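Local coordinates for protein N-glycosylase/DNA lyase (Methanocaldococcus jannaschii, PDB 3FHF) that belongs to the 8-oxoguanine DNA glycosylase family of the helix-hairpin-helix clan and folds as a single, mostly helical chain without strands, at residues E137-L142 against R177-I182; E16-E21 against D201-Y206; F50-A55 against A97-L102; D149-D154 against L195-L200. All coordinates share one frame; numbering follows the deposited sequence. Where two conformers were deposited one is given.

Contact 1: E137-L142 against R177-I182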
# COMPACT_ATOMS: atom_id res chain seq x y z
N GLU A 137 -5.19 -1.12 -3.16
CA GLU A 137 -5.30 -1.55 -1.77
C GLU A 137 -4.68 -2.91 -1.50
O GLU A 137 -4.08 -3.13 -0.45
CB GLU A 137 -6.77 -1.59 -1.32
CG GLU A 137 -7.41 -0.22 -1.20
CD GLU A 137 -7.88 0.35 -2.53
OE1 GLU A 137 -8.25 1.54 -2.56
OE2 GLU A 137 -7.89 -0.39 -3.54
N ALA A 138 -4.83 -3.82 -2.46
CA ALA A 138 -4.28 -5.17 -2.35
C ALA A 138 -2.75 -5.11 -2.35
O ALA A 138 -2.09 -5.80 -1.58
CB ALA A 138 -4.77 -6.03 -3.51
N SER A 139 -2.21 -4.28 -3.24
CA SER A 139 -0.77 -4.11 -3.35
C SER A 139 -0.21 -3.49 -2.06
O SER A 139 0.84 -3.90 -1.56
CB SER A 139 -0.44 -3.20 -4.53
OG SER A 139 -1.02 -3.71 -5.73
N HIS A 140 -0.94 -2.51 -1.54
CA HIS A 140 -0.54 -1.81 -0.33
C HIS A 140 -0.46 -2.82 0.81
O HIS A 140 0.52 -2.87 1.56
CB HIS A 140 -1.58 -0.72 -0.03
CG HIS A 140 -1.18 0.22 1.06
ND1 HIS A 140 -2.05 1.14 1.60
CD2 HIS A 140 0.00 0.39 1.71
CE1 HIS A 140 -1.42 1.84 2.54
NE2 HIS A 140 -0.18 1.41 2.62
N PHE A 141 -1.50 -3.65 0.92
CA PHE A 141 -1.57 -4.68 1.96
C PHE A 141 -0.40 -5.67 1.85
O PHE A 141 0.29 -5.93 2.82
CB PHE A 141 -2.90 -5.43 1.85
CG PHE A 141 -2.97 -6.68 2.68
CD1 PHE A 141 -2.94 -6.61 4.07
CD2 PHE A 141 -3.04 -7.93 2.08
CE1 PHE A 141 -2.97 -7.78 4.85
CE2 PHE A 141 -3.08 -9.11 2.85
CZ PHE A 141 -3.04 -9.02 4.24
N LEU A 142 -0.19 -6.21 0.65
CA LEU A 142 0.89 -7.17 0.45
C LEU A 142 2.26 -6.57 0.76
O LEU A 142 3.13 -7.25 1.33
CB LEU A 142 0.84 -7.70 -0.98
CG LEU A 142 -0.40 -8.58 -1.26
CD1 LEU A 142 -0.45 -8.92 -2.73
CD2 LEU A 142 -0.34 -9.86 -0.42
N ARG A 177 -5.32 -4.69 -16.30
CA ARG A 177 -4.39 -4.49 -17.40
C ARG A 177 -3.56 -3.22 -17.27
O ARG A 177 -2.35 -3.23 -17.49
CB ARG A 177 -5.14 -4.46 -18.73
CG ARG A 177 -4.26 -4.18 -19.94
CD ARG A 177 -5.10 -3.84 -21.16
NE ARG A 177 -5.96 -2.69 -20.91
CZ ARG A 177 -5.51 -1.46 -20.66
NH1 ARG A 177 -4.21 -1.22 -20.63
NH2 ARG A 177 -6.37 -0.48 -20.42
N LYS A 178 -4.22 -2.11 -16.94
CA LYS A 178 -3.54 -0.83 -16.82
C LYS A 178 -2.66 -0.77 -15.57
O LYS A 178 -1.59 -0.17 -15.58
CB LYS A 178 -4.56 0.31 -16.78
CG LYS A 178 -3.94 1.70 -16.86
CD LYS A 178 -3.19 1.90 -18.17
CE LYS A 178 -2.61 3.31 -18.28
NZ LYS A 178 -1.90 3.53 -19.57
N TYR A 179 -3.12 -1.41 -14.50
CA TYR A 179 -2.36 -1.40 -13.26
C TYR A 179 -1.04 -2.12 -13.46
O TYR A 179 0.02 -1.59 -13.10
CB TYR A 179 -3.17 -2.05 -12.13
CG TYR A 179 -2.64 -1.72 -10.75
CD1 TYR A 179 -1.52 -2.36 -10.23
CD2 TYR A 179 -3.25 -0.72 -9.99
CE1 TYR A 179 -1.01 -2.02 -8.97
CE2 TYR A 179 -2.74 -0.37 -8.72
CZ TYR A 179 -1.62 -1.03 -8.22
OH TYR A 179 -1.13 -0.69 -6.97
N LEU A 180 -1.09 -3.31 -14.04
CA LEU A 180 0.12 -4.10 -14.28
C LEU A 180 1.05 -3.39 -15.25
O LEU A 180 2.27 -3.53 -15.16
CB LEU A 180 -0.23 -5.48 -14.85
CG LEU A 180 -0.75 -6.54 -13.88
CD1 LEU A 180 -2.01 -6.03 -13.20
CD2 LEU A 180 -1.02 -7.83 -14.63
N GLU A 181 0.47 -2.64 -16.18
CA GLU A 181 1.26 -1.92 -17.16
C GLU A 181 2.06 -0.81 -16.48
O GLU A 181 3.26 -0.66 -16.70
CB GLU A 181 0.35 -1.32 -18.23
CG GLU A 181 1.07 -0.51 -19.28
CD GLU A 181 0.12 0.07 -20.32
OE1 GLU A 181 -0.60 -0.72 -20.97
OE2 GLU A 181 0.10 1.31 -20.49
N ILE A 182 1.39 -0.02 -15.64
CA ILE A 182 2.06 1.07 -14.94
C ILE A 182 3.02 0.54 -13.88
O ILE A 182 4.05 1.14 -13.60
CB ILE A 182 1.03 2.03 -14.31
CG1 ILE A 182 0.28 2.76 -15.42
CG2 ILE A 182 1.73 3.01 -13.38
CD1 ILE A 182 -0.75 3.73 -14.94
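The hydroxyl of Y179 is held where helix 176-192 reaches S139 on helix 135-144: Y179 OH hydrogen-bonds both A151 O and I153 N, two backbone groups of the loop that leads from helix 135-144 to helix 155-163. S139 OG lies 3.3 Å from Y179 OH, and S139 CB sits at 3.6 Å from the same Y179 OH. Backbones stay well apart here, with S139 CA 10.4 Å from Y179 CA, and the phenol spans the gap with its long axis. Y179 can do this because its ring leaves the helix with CG anti to the backbone N (chi1 -163°). On the other side, helix 135-144 appears to be the second helix of the helix-hairpin-helix motif, following helix 119-129 and the glycine-bearing turn around I133 and G134. S139 lies on its second turn, with OG beside its own backbone N (chi1 -55°). From there S139 OG hydrogen-bonds Y135 O one turn earlier and takes a bond from R123 NH1 of the motif's first helix. R123 also packs against Y179. A salt-bridge network decorates helix 176-192 itself, where K178 NZ meets E181 OE2 at 3.1 Å from above the carboxylate plane, with R177 only distantly paired to E181.

Contact 2: E16-E21 against D201-Y206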
# COMPACT_ATOMS: atom_id res chain seq x y z
N GLU A 16 21.38 9.42 -4.13
CA GLU A 16 21.87 10.30 -3.08
C GLU A 16 21.23 9.88 -1.74
O GLU A 16 21.90 9.82 -0.71
CB GLU A 16 21.52 11.74 -3.40
CG GLU A 16 22.68 12.70 -3.28
CD GLU A 16 22.51 13.93 -4.17
OE1 GLU A 16 21.58 14.72 -3.92
OE2 GLU A 16 23.32 14.09 -5.11
N LEU A 17 19.94 9.59 -1.78
CA LEU A 17 19.23 9.18 -0.57
C LEU A 17 19.76 7.84 -0.06
O LEU A 17 19.89 7.62 1.15
CB LEU A 17 17.73 9.10 -0.84
CG LEU A 17 17.01 10.42 -1.11
CD1 LEU A 17 15.54 10.14 -1.40
CD2 LEU A 17 17.15 11.35 0.10
N LYS A 18 20.07 6.94 -1.00
CA LYS A 18 20.60 5.63 -0.64
C LYS A 18 21.95 5.77 0.06
O LYS A 18 22.35 4.88 0.83
CB LYS A 18 20.73 4.75 -1.88
CG LYS A 18 19.40 4.20 -2.39
CD LYS A 18 19.57 3.50 -3.74
CE LYS A 18 20.65 2.42 -3.68
NZ LYS A 18 21.00 1.93 -5.05
N ASN A 19 22.64 6.87 -0.20
CA ASN A 19 23.94 7.14 0.42
C ASN A 19 23.81 8.07 1.62
O ASN A 19 24.76 8.76 1.99
CB ASN A 19 24.91 7.76 -0.59
CG ASN A 19 25.37 6.77 -1.64
OD1 ASN A 19 25.88 5.70 -1.32
ND2 ASN A 19 25.19 7.12 -2.91
N SER A 20 22.63 8.08 2.23
CA SER A 20 22.38 8.93 3.40
C SER A 20 21.78 8.09 4.52
O SER A 20 21.56 6.89 4.36
CB SER A 20 21.41 10.05 3.04
OG SER A 20 20.09 9.54 2.86
N GLU A 21 21.52 8.72 5.66
CA GLU A 21 20.93 8.01 6.80
C GLU A 21 19.49 7.62 6.50
O GLU A 21 18.90 6.78 7.17
CB GLU A 21 21.01 8.87 8.07
CG GLU A 21 21.28 10.35 7.81
CD GLU A 21 21.79 11.08 9.05
OE1 GLU A 21 22.82 10.65 9.62
OE2 GLU A 21 21.16 12.08 9.46
N ASP A 201 8.72 2.64 -3.27
CA ASP A 201 7.53 3.34 -2.82
C ASP A 201 7.83 4.30 -1.68
O ASP A 201 7.33 5.43 -1.66
CB ASP A 201 6.45 2.34 -2.39
CG ASP A 201 5.22 3.03 -1.82
OD1 ASP A 201 5.13 3.16 -0.58
OD2 ASP A 201 4.36 3.45 -2.63
N LEU A 202 8.62 3.84 -0.71
CA LEU A 202 8.98 4.68 0.43
C LEU A 202 9.96 5.80 0.04
O LEU A 202 9.87 6.90 0.58
CB LEU A 202 9.54 3.82 1.57
CG LEU A 202 8.54 2.80 2.14
CD1 LEU A 202 9.17 2.00 3.29
CD2 LEU A 202 7.30 3.54 2.64
N TYR A 203 10.88 5.53 -0.88
CA TYR A 203 11.81 6.57 -1.32
C TYR A 203 11.02 7.67 -2.02
O TYR A 203 11.28 8.85 -1.83
CB TYR A 203 12.88 6.03 -2.27
CG TYR A 203 14.05 5.39 -1.56
CD1 TYR A 203 13.99 4.08 -1.09
CD2 TYR A 203 15.22 6.11 -1.34
CE1 TYR A 203 15.06 3.50 -0.43
CE2 TYR A 203 16.31 5.54 -0.67
CZ TYR A 203 16.22 4.23 -0.22
OH TYR A 203 17.28 3.67 0.44
N ILE A 204 10.05 7.27 -2.84
CA ILE A 204 9.23 8.24 -3.55
C ILE A 204 8.40 9.08 -2.57
O ILE A 204 8.32 10.30 -2.72
CB ILE A 204 8.30 7.53 -4.56
CG1 ILE A 204 9.15 6.94 -5.69
CG2 ILE A 204 7.26 8.51 -5.09
CD1 ILE A 204 8.36 6.25 -6.78
N TRP A 205 7.79 8.44 -1.58
CA TRP A 205 7.01 9.19 -0.60
C TRP A 205 7.93 10.12 0.19
O TRP A 205 7.56 11.25 0.49
CB TRP A 205 6.26 8.26 0.37
CG TRP A 205 4.87 7.94 -0.09
CD1 TRP A 205 4.41 6.76 -0.59
CD2 TRP A 205 3.75 8.84 -0.12
NE1 TRP A 205 3.08 6.86 -0.93
CE2 TRP A 205 2.65 8.13 -0.64
CE3 TRP A 205 3.57 10.18 0.26
CZ2 TRP A 205 1.39 8.72 -0.81
CZ3 TRP A 205 2.32 10.76 0.09
CH2 TRP A 205 1.25 10.03 -0.44
N TYR A 206 9.13 9.65 0.51
CA TYR A 206 10.04 10.50 1.27
C TYR A 206 10.41 11.75 0.49
O TYR A 206 10.51 12.83 1.06
CB TYR A 206 11.31 9.74 1.66
CG TYR A 206 12.31 10.64 2.33
CD1 TYR A 206 13.32 11.27 1.60
CD2 TYR A 206 12.22 10.92 3.69
CE1 TYR A 206 14.21 12.14 2.21
CE2 TYR A 206 13.10 11.79 4.31
CZ TYR A 206 14.09 12.40 3.56
OH TYR A 206 14.96 13.27 4.17
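L17, in the last turn of helix 5-18, faces Y203 of helix 197-209, their CA atoms 7.9 Å apart, in a contact that joins the first helix of this all-helical fold to its last. Beyond K18 the chain turns away through N19 and S20 toward helix 22-34, and within 16-21 it is L17 and K18 that meet 201-206. L17 wedges in between two tyrosines that lie about one turn apart on helix 197-209. Its CB comes up to the edge of the Y203 ring, in the ring plane, with L17 CB 3.8 Å from Y203 CE2, and the two side chains run past one another head to tail. The L17 methyls turn to the second ring: L17 CD2 is 3.7 Å from Y206 CE1, and L17 CD1 fits between Y206 CD1 and Y203 CD2. Y206 meets them because its ring leaves with CG anti to the backbone N (chi1 175°), whereas that of Y203 starts out beside its own N. K18 lies across the end of Y203, roughly perpendicular, with K18 CG 3.6 Å from Y203 OH. A bend at chi3 (54°) then carries K18 NZ away to V193 O and the carboxylate of E15. Behind the contact, L17 O accepts twice from S20, from S20 N at 3.0 Å and from S20 OG at 2.6 Å, the hydroxyl tilted 18° off the carbonyl plane.

Contact 3: F50-A55 against A97-L102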
# COMPACT_ATOMS: atom_id res chain seq x y z
N PHE A 50 -6.36 -1.81 7.88
CA PHE A 50 -5.65 -0.54 7.78
C PHE A 50 -5.73 -0.08 6.33
O PHE A 50 -5.99 1.08 6.04
CB PHE A 50 -4.17 -0.71 8.16
CG PHE A 50 -3.30 0.44 7.73
CD1 PHE A 50 -3.33 1.65 8.42
CD2 PHE A 50 -2.48 0.33 6.62
CE1 PHE A 50 -2.55 2.73 8.00
CE2 PHE A 50 -1.70 1.40 6.18
CZ PHE A 50 -1.74 2.61 6.88
N CYS A 51 -5.51 -1.02 5.41
CA CYS A 51 -5.53 -0.71 3.99
C CYS A 51 -6.95 -0.41 3.49
O CYS A 51 -7.13 0.41 2.60
CB CYS A 51 -4.90 -1.85 3.19
SG CYS A 51 -3.12 -2.02 3.51
N ILE A 52 -7.94 -1.07 4.06
CA ILE A 52 -9.32 -0.80 3.67
C ILE A 52 -9.68 0.63 4.07
O ILE A 52 -10.45 1.30 3.39
CB ILE A 52 -10.31 -1.76 4.36
CG1 ILE A 52 -10.22 -3.15 3.73
CG2 ILE A 52 -11.74 -1.21 4.25
CD1 ILE A 52 -11.17 -4.17 4.35
N LEU A 53 -9.10 1.10 5.17
CA LEU A 53 -9.37 2.44 5.68
C LEU A 53 -8.57 3.57 5.02
O LEU A 53 -8.98 4.73 5.09
CB LEU A 53 -9.11 2.48 7.19
CG LEU A 53 -9.96 1.58 8.09
CD1 LEU A 53 -9.43 1.68 9.51
CD2 LEU A 53 -11.43 2.01 8.02
N THR A 54 -7.44 3.23 4.40
CA THR A 54 -6.56 4.22 3.76
C THR A 54 -7.20 5.20 2.78
O THR A 54 -6.94 6.40 2.84
CB THR A 54 -5.38 3.51 3.03
OG1 THR A 54 -4.53 2.88 4.00
CG2 THR A 54 -4.57 4.51 2.22
N ALA A 55 -8.03 4.69 1.87
CA ALA A 55 -8.68 5.53 0.87
C ALA A 55 -9.41 6.72 1.49
O ALA A 55 -10.23 6.55 2.40
CB ALA A 55 -9.66 4.70 0.05
N ALA A 97 -16.96 0.14 7.44
CA ALA A 97 -17.38 -0.77 8.49
C ALA A 97 -17.98 -2.04 7.87
O ALA A 97 -17.78 -3.15 8.38
CB ALA A 97 -18.41 -0.09 9.40
N GLU A 98 -18.72 -1.86 6.79
CA GLU A 98 -19.33 -2.99 6.10
C GLU A 98 -18.27 -3.86 5.43
O GLU A 98 -18.29 -5.09 5.57
CB GLU A 98 -20.34 -2.49 5.06
CG GLU A 98 -20.76 -3.55 4.07
CD GLU A 98 -21.79 -3.06 3.08
OE1 GLU A 98 -21.69 -1.90 2.64
OE2 GLU A 98 -22.70 -3.85 2.73
N TYR A 99 -17.35 -3.24 4.71
CA TYR A 99 -16.28 -3.99 4.04
C TYR A 99 -15.51 -4.84 5.04
O TYR A 99 -15.24 -6.02 4.80
CB TYR A 99 -15.30 -3.05 3.35
CG TYR A 99 -15.88 -2.19 2.24
CD1 TYR A 99 -16.94 -2.64 1.46
CD2 TYR A 99 -15.32 -0.95 1.93
CE1 TYR A 99 -17.44 -1.87 0.40
CE2 TYR A 99 -15.80 -0.18 0.88
CZ TYR A 99 -16.86 -0.64 0.12
OH TYR A 99 -17.34 0.13 -0.92
N ILE A 100 -15.14 -4.22 6.16
CA ILE A 100 -14.39 -4.91 7.20
C ILE A 100 -15.12 -6.13 7.74
O ILE A 100 -14.54 -7.22 7.84
CB ILE A 100 -14.06 -3.95 8.36
CG1 ILE A 100 -13.06 -2.89 7.87
CG2 ILE A 100 -13.48 -4.72 9.54
CD1 ILE A 100 -12.78 -1.78 8.86
N VAL A 101 -16.39 -5.96 8.09
CA VAL A 101 -17.18 -7.07 8.61
C VAL A 101 -17.26 -8.20 7.59
O VAL A 101 -17.10 -9.37 7.95
CB VAL A 101 -18.63 -6.61 8.95
CG1 VAL A 101 -19.45 -7.79 9.44
CG2 VAL A 101 -18.59 -5.51 10.02
N LEU A 102 -17.50 -7.85 6.34
CA LEU A 102 -17.59 -8.85 5.27
C LEU A 102 -16.27 -9.59 5.08
O LEU A 102 -16.26 -10.79 4.80
CB LEU A 102 -17.99 -8.19 3.95
CG LEU A 102 -19.40 -7.59 3.88
CD1 LEU A 102 -19.57 -6.83 2.57
CD2 LEU A 102 -20.43 -8.70 4.01
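I52 projects from helix 41-54 as a bump that fits between Y99 and I100 of helix 93-103. Its two branches divide the work. The CG2 methyl lies near the plane of the Y99 ring at its edge and comes closest to the stem, with I52 CG2 4.1 Å from Y99 CB; the longer branch reaches I100, with I52 CD1 4.2 Å from I100 CG1. With CG1 beside the backbone N (chi1 -74°), I52 CG2 falls anti to that N, which sends the CG1 arm slantwise across I100. In this helical DNA glycosylase fold segments 50-54 and 97-102 run nearly antiparallel, at 155°, with axes 10.1 Å apart, a spacing bridged by I52, L53, I100 and the stem of Y99. I100 divides its arm too: CG1 meets the I52 tip, while the CD1 end reaches L53, lying roughly perpendicular to that side chain, with I100 CD1 4.1 Å from L53 CD2. I133, from the probable hairpin turn, adds to the apolar surface around I52, and L81 of helix 78-87 backs I100. Close to its C-terminal end helix 41-54 is stitched by T54 OG1, which donates to F50 O at 3.1 Å from above the carbonyl plane.

Contact 4: D149-D154 against L195-L200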
# COMPACT_ATOMS: atom_id res chain seq x y z
N ASP A 149 7.55 -7.13 -4.57
CA ASP A 149 7.40 -6.85 -5.99
C ASP A 149 6.04 -6.36 -6.49
O ASP A 149 5.64 -6.68 -7.61
CB ASP A 149 7.84 -8.10 -6.78
CG ASP A 149 8.14 -7.80 -8.25
OD1 ASP A 149 8.65 -6.70 -8.55
OD2 ASP A 149 7.87 -8.67 -9.11
N VAL A 150 5.33 -5.59 -5.67
CA VAL A 150 4.05 -5.02 -6.07
C VAL A 150 4.07 -3.51 -5.82
O VAL A 150 4.46 -3.04 -4.74
CB VAL A 150 2.84 -5.63 -5.33
CG1 VAL A 150 2.66 -7.07 -5.76
CG2 VAL A 150 3.04 -5.53 -3.83
N ALA A 151 3.65 -2.76 -6.82
CA ALA A 151 3.61 -1.31 -6.72
C ALA A 151 2.28 -0.86 -6.15
O ALA A 151 1.25 -1.51 -6.39
CB ALA A 151 3.82 -0.68 -8.11
N ILE A 152 2.31 0.23 -5.40
CA ILE A 152 1.12 0.82 -4.81
C ILE A 152 0.91 2.07 -5.66
O ILE A 152 1.54 3.09 -5.43
CB ILE A 152 1.36 1.24 -3.35
CG1 ILE A 152 1.83 0.03 -2.53
CG2 ILE A 152 0.09 1.82 -2.75
CD1 ILE A 152 2.39 0.39 -1.16
N ILE A 153 0.02 1.96 -6.63
CA ILE A 153 -0.22 3.06 -7.55
C ILE A 153 -1.36 3.97 -7.09
O ILE A 153 -2.52 3.72 -7.37
CB ILE A 153 -0.50 2.49 -8.96
CG1 ILE A 153 0.64 1.53 -9.35
CG2 ILE A 153 -0.60 3.61 -9.99
CD1 ILE A 153 0.48 0.89 -10.73
N ASP A 154 -0.98 5.02 -6.37
CA ASP A 154 -1.91 6.01 -5.84
C ASP A 154 -2.07 7.18 -6.80
O ASP A 154 -1.37 7.28 -7.80
CB ASP A 154 -1.38 6.55 -4.51
CG ASP A 154 0.03 7.09 -4.63
OD1 ASP A 154 0.98 6.32 -4.40
OD2 ASP A 154 0.19 8.28 -4.98
N LEU A 195 16.39 -1.01 -6.46
CA LEU A 195 15.46 -1.03 -5.33
C LEU A 195 14.26 -1.88 -5.71
O LEU A 195 13.86 -1.90 -6.88
CB LEU A 195 14.97 0.38 -4.99
CG LEU A 195 15.95 1.40 -4.42
CD1 LEU A 195 15.23 2.74 -4.23
CD2 LEU A 195 16.50 0.91 -3.08
N LYS A 196 13.69 -2.59 -4.74
CA LYS A 196 12.51 -3.41 -4.99
C LYS A 196 11.34 -2.42 -4.99
O LYS A 196 11.49 -1.30 -4.51
CB LYS A 196 12.31 -4.41 -3.85
CG LYS A 196 13.50 -5.31 -3.60
CD LYS A 196 13.26 -6.17 -2.36
CE LYS A 196 14.52 -6.94 -1.97
NZ LYS A 196 15.02 -7.76 -3.11
N LEU A 197 10.19 -2.82 -5.51
CA LEU A 197 9.04 -1.92 -5.53
C LEU A 197 8.60 -1.52 -4.13
O LEU A 197 8.16 -0.39 -3.92
CB LEU A 197 7.87 -2.56 -6.28
CG LEU A 197 8.03 -2.54 -7.81
CD1 LEU A 197 6.92 -3.34 -8.46
CD2 LEU A 197 8.01 -1.08 -8.29
N SER A 198 8.72 -2.43 -3.16
CA SER A 198 8.33 -2.11 -1.78
C SER A 198 9.16 -0.93 -1.28
O SER A 198 8.62 0.00 -0.66
CB SER A 198 8.58 -3.33 -0.88
OG SER A 198 9.93 -3.75 -0.98
N GLU A 199 10.46 -0.96 -1.56
CA GLU A 199 11.40 0.07 -1.13
C GLU A 199 11.25 1.37 -1.92
O GLU A 199 11.25 2.47 -1.34
CB GLU A 199 12.83 -0.44 -1.29
CG GLU A 199 13.17 -1.65 -0.42
CD GLU A 199 14.46 -2.34 -0.83
OE1 GLU A 199 15.07 -3.00 0.03
OE2 GLU A 199 14.87 -2.24 -2.01
N LEU A 200 11.12 1.25 -3.24
CA LEU A 200 10.97 2.42 -4.10
C LEU A 200 9.81 3.28 -3.65
O LEU A 200 9.91 4.51 -3.65
CB LEU A 200 10.74 1.99 -5.56
CG LEU A 200 10.66 3.13 -6.58
CD1 LEU A 200 12.02 3.78 -6.70
CD2 LEU A 200 10.20 2.60 -7.94
O HOH W 1 10.52 -5.20 -7.28
O HOH W 2 5.27 -0.58 -3.60
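L197 provides nearly all the apolar contact, pressing onto the backbone of the loop at D149, V150 and A151. Its CD1 methyl sits over the chain, with L197 CD1 3.7 Å from both D149 O and A151 N, and it also meets the A151 methyl, A151 CB, at 4.1 Å. Nearer the helix, L197 CB lies 3.8 Å from V150 O. No direct hydrogen bond joins the two segments, and two waters supply polar bridges instead. One accepts from L197 N, in the first turn of helix 197-209, at 3.0 Å and lies 2.7 Å from D149 OD1; the second sits between V150 O and L197 O. Of the charged groups, D149 is held by two salt bridges, OD1 with R187 and OD2 with K120, so its carboxylate is gripped from helices 176-192 and 119-129 while touching the L197 methyl. In the helix-hairpin-helix glycosylase fold this loop follows what appears to be the motif's second helix, and D154 at its end probably corresponds to the aspartate that follows the hairpin motif in HhH-GPD proteins. D154 is the N-cap of helix 155-163, with OD2 bonded to I157 N. K196 is the N-cap of helix 197-209, and E199 OE2 takes the backbone N-H of this residue, K196 N, at 3.0 Å and nearly straight at 173°.

Read from the N terminus, contact 2 opens first, at helix 5-18, and closes last, on helix 197-209, so the other three fall within its span. Contact 3 comes next: it opens on helix 41-54 and is complete at helix 93-103, before contact 1 begins. Contacts 1 and 4 then cross, opening at 137-142 and 149-154 and closing at 177-182 and 195-200, with centres about 9 Å apart. Helix 41-54 packs on helix 135-144, where C51 meets F141 and H140, joining contact 3 to contact 1. Contacts 2 and 4 share helix 197-209, and L195 touches Y203 and K18. Contacts 2 and 3 lie on opposite sides of the chain's centre.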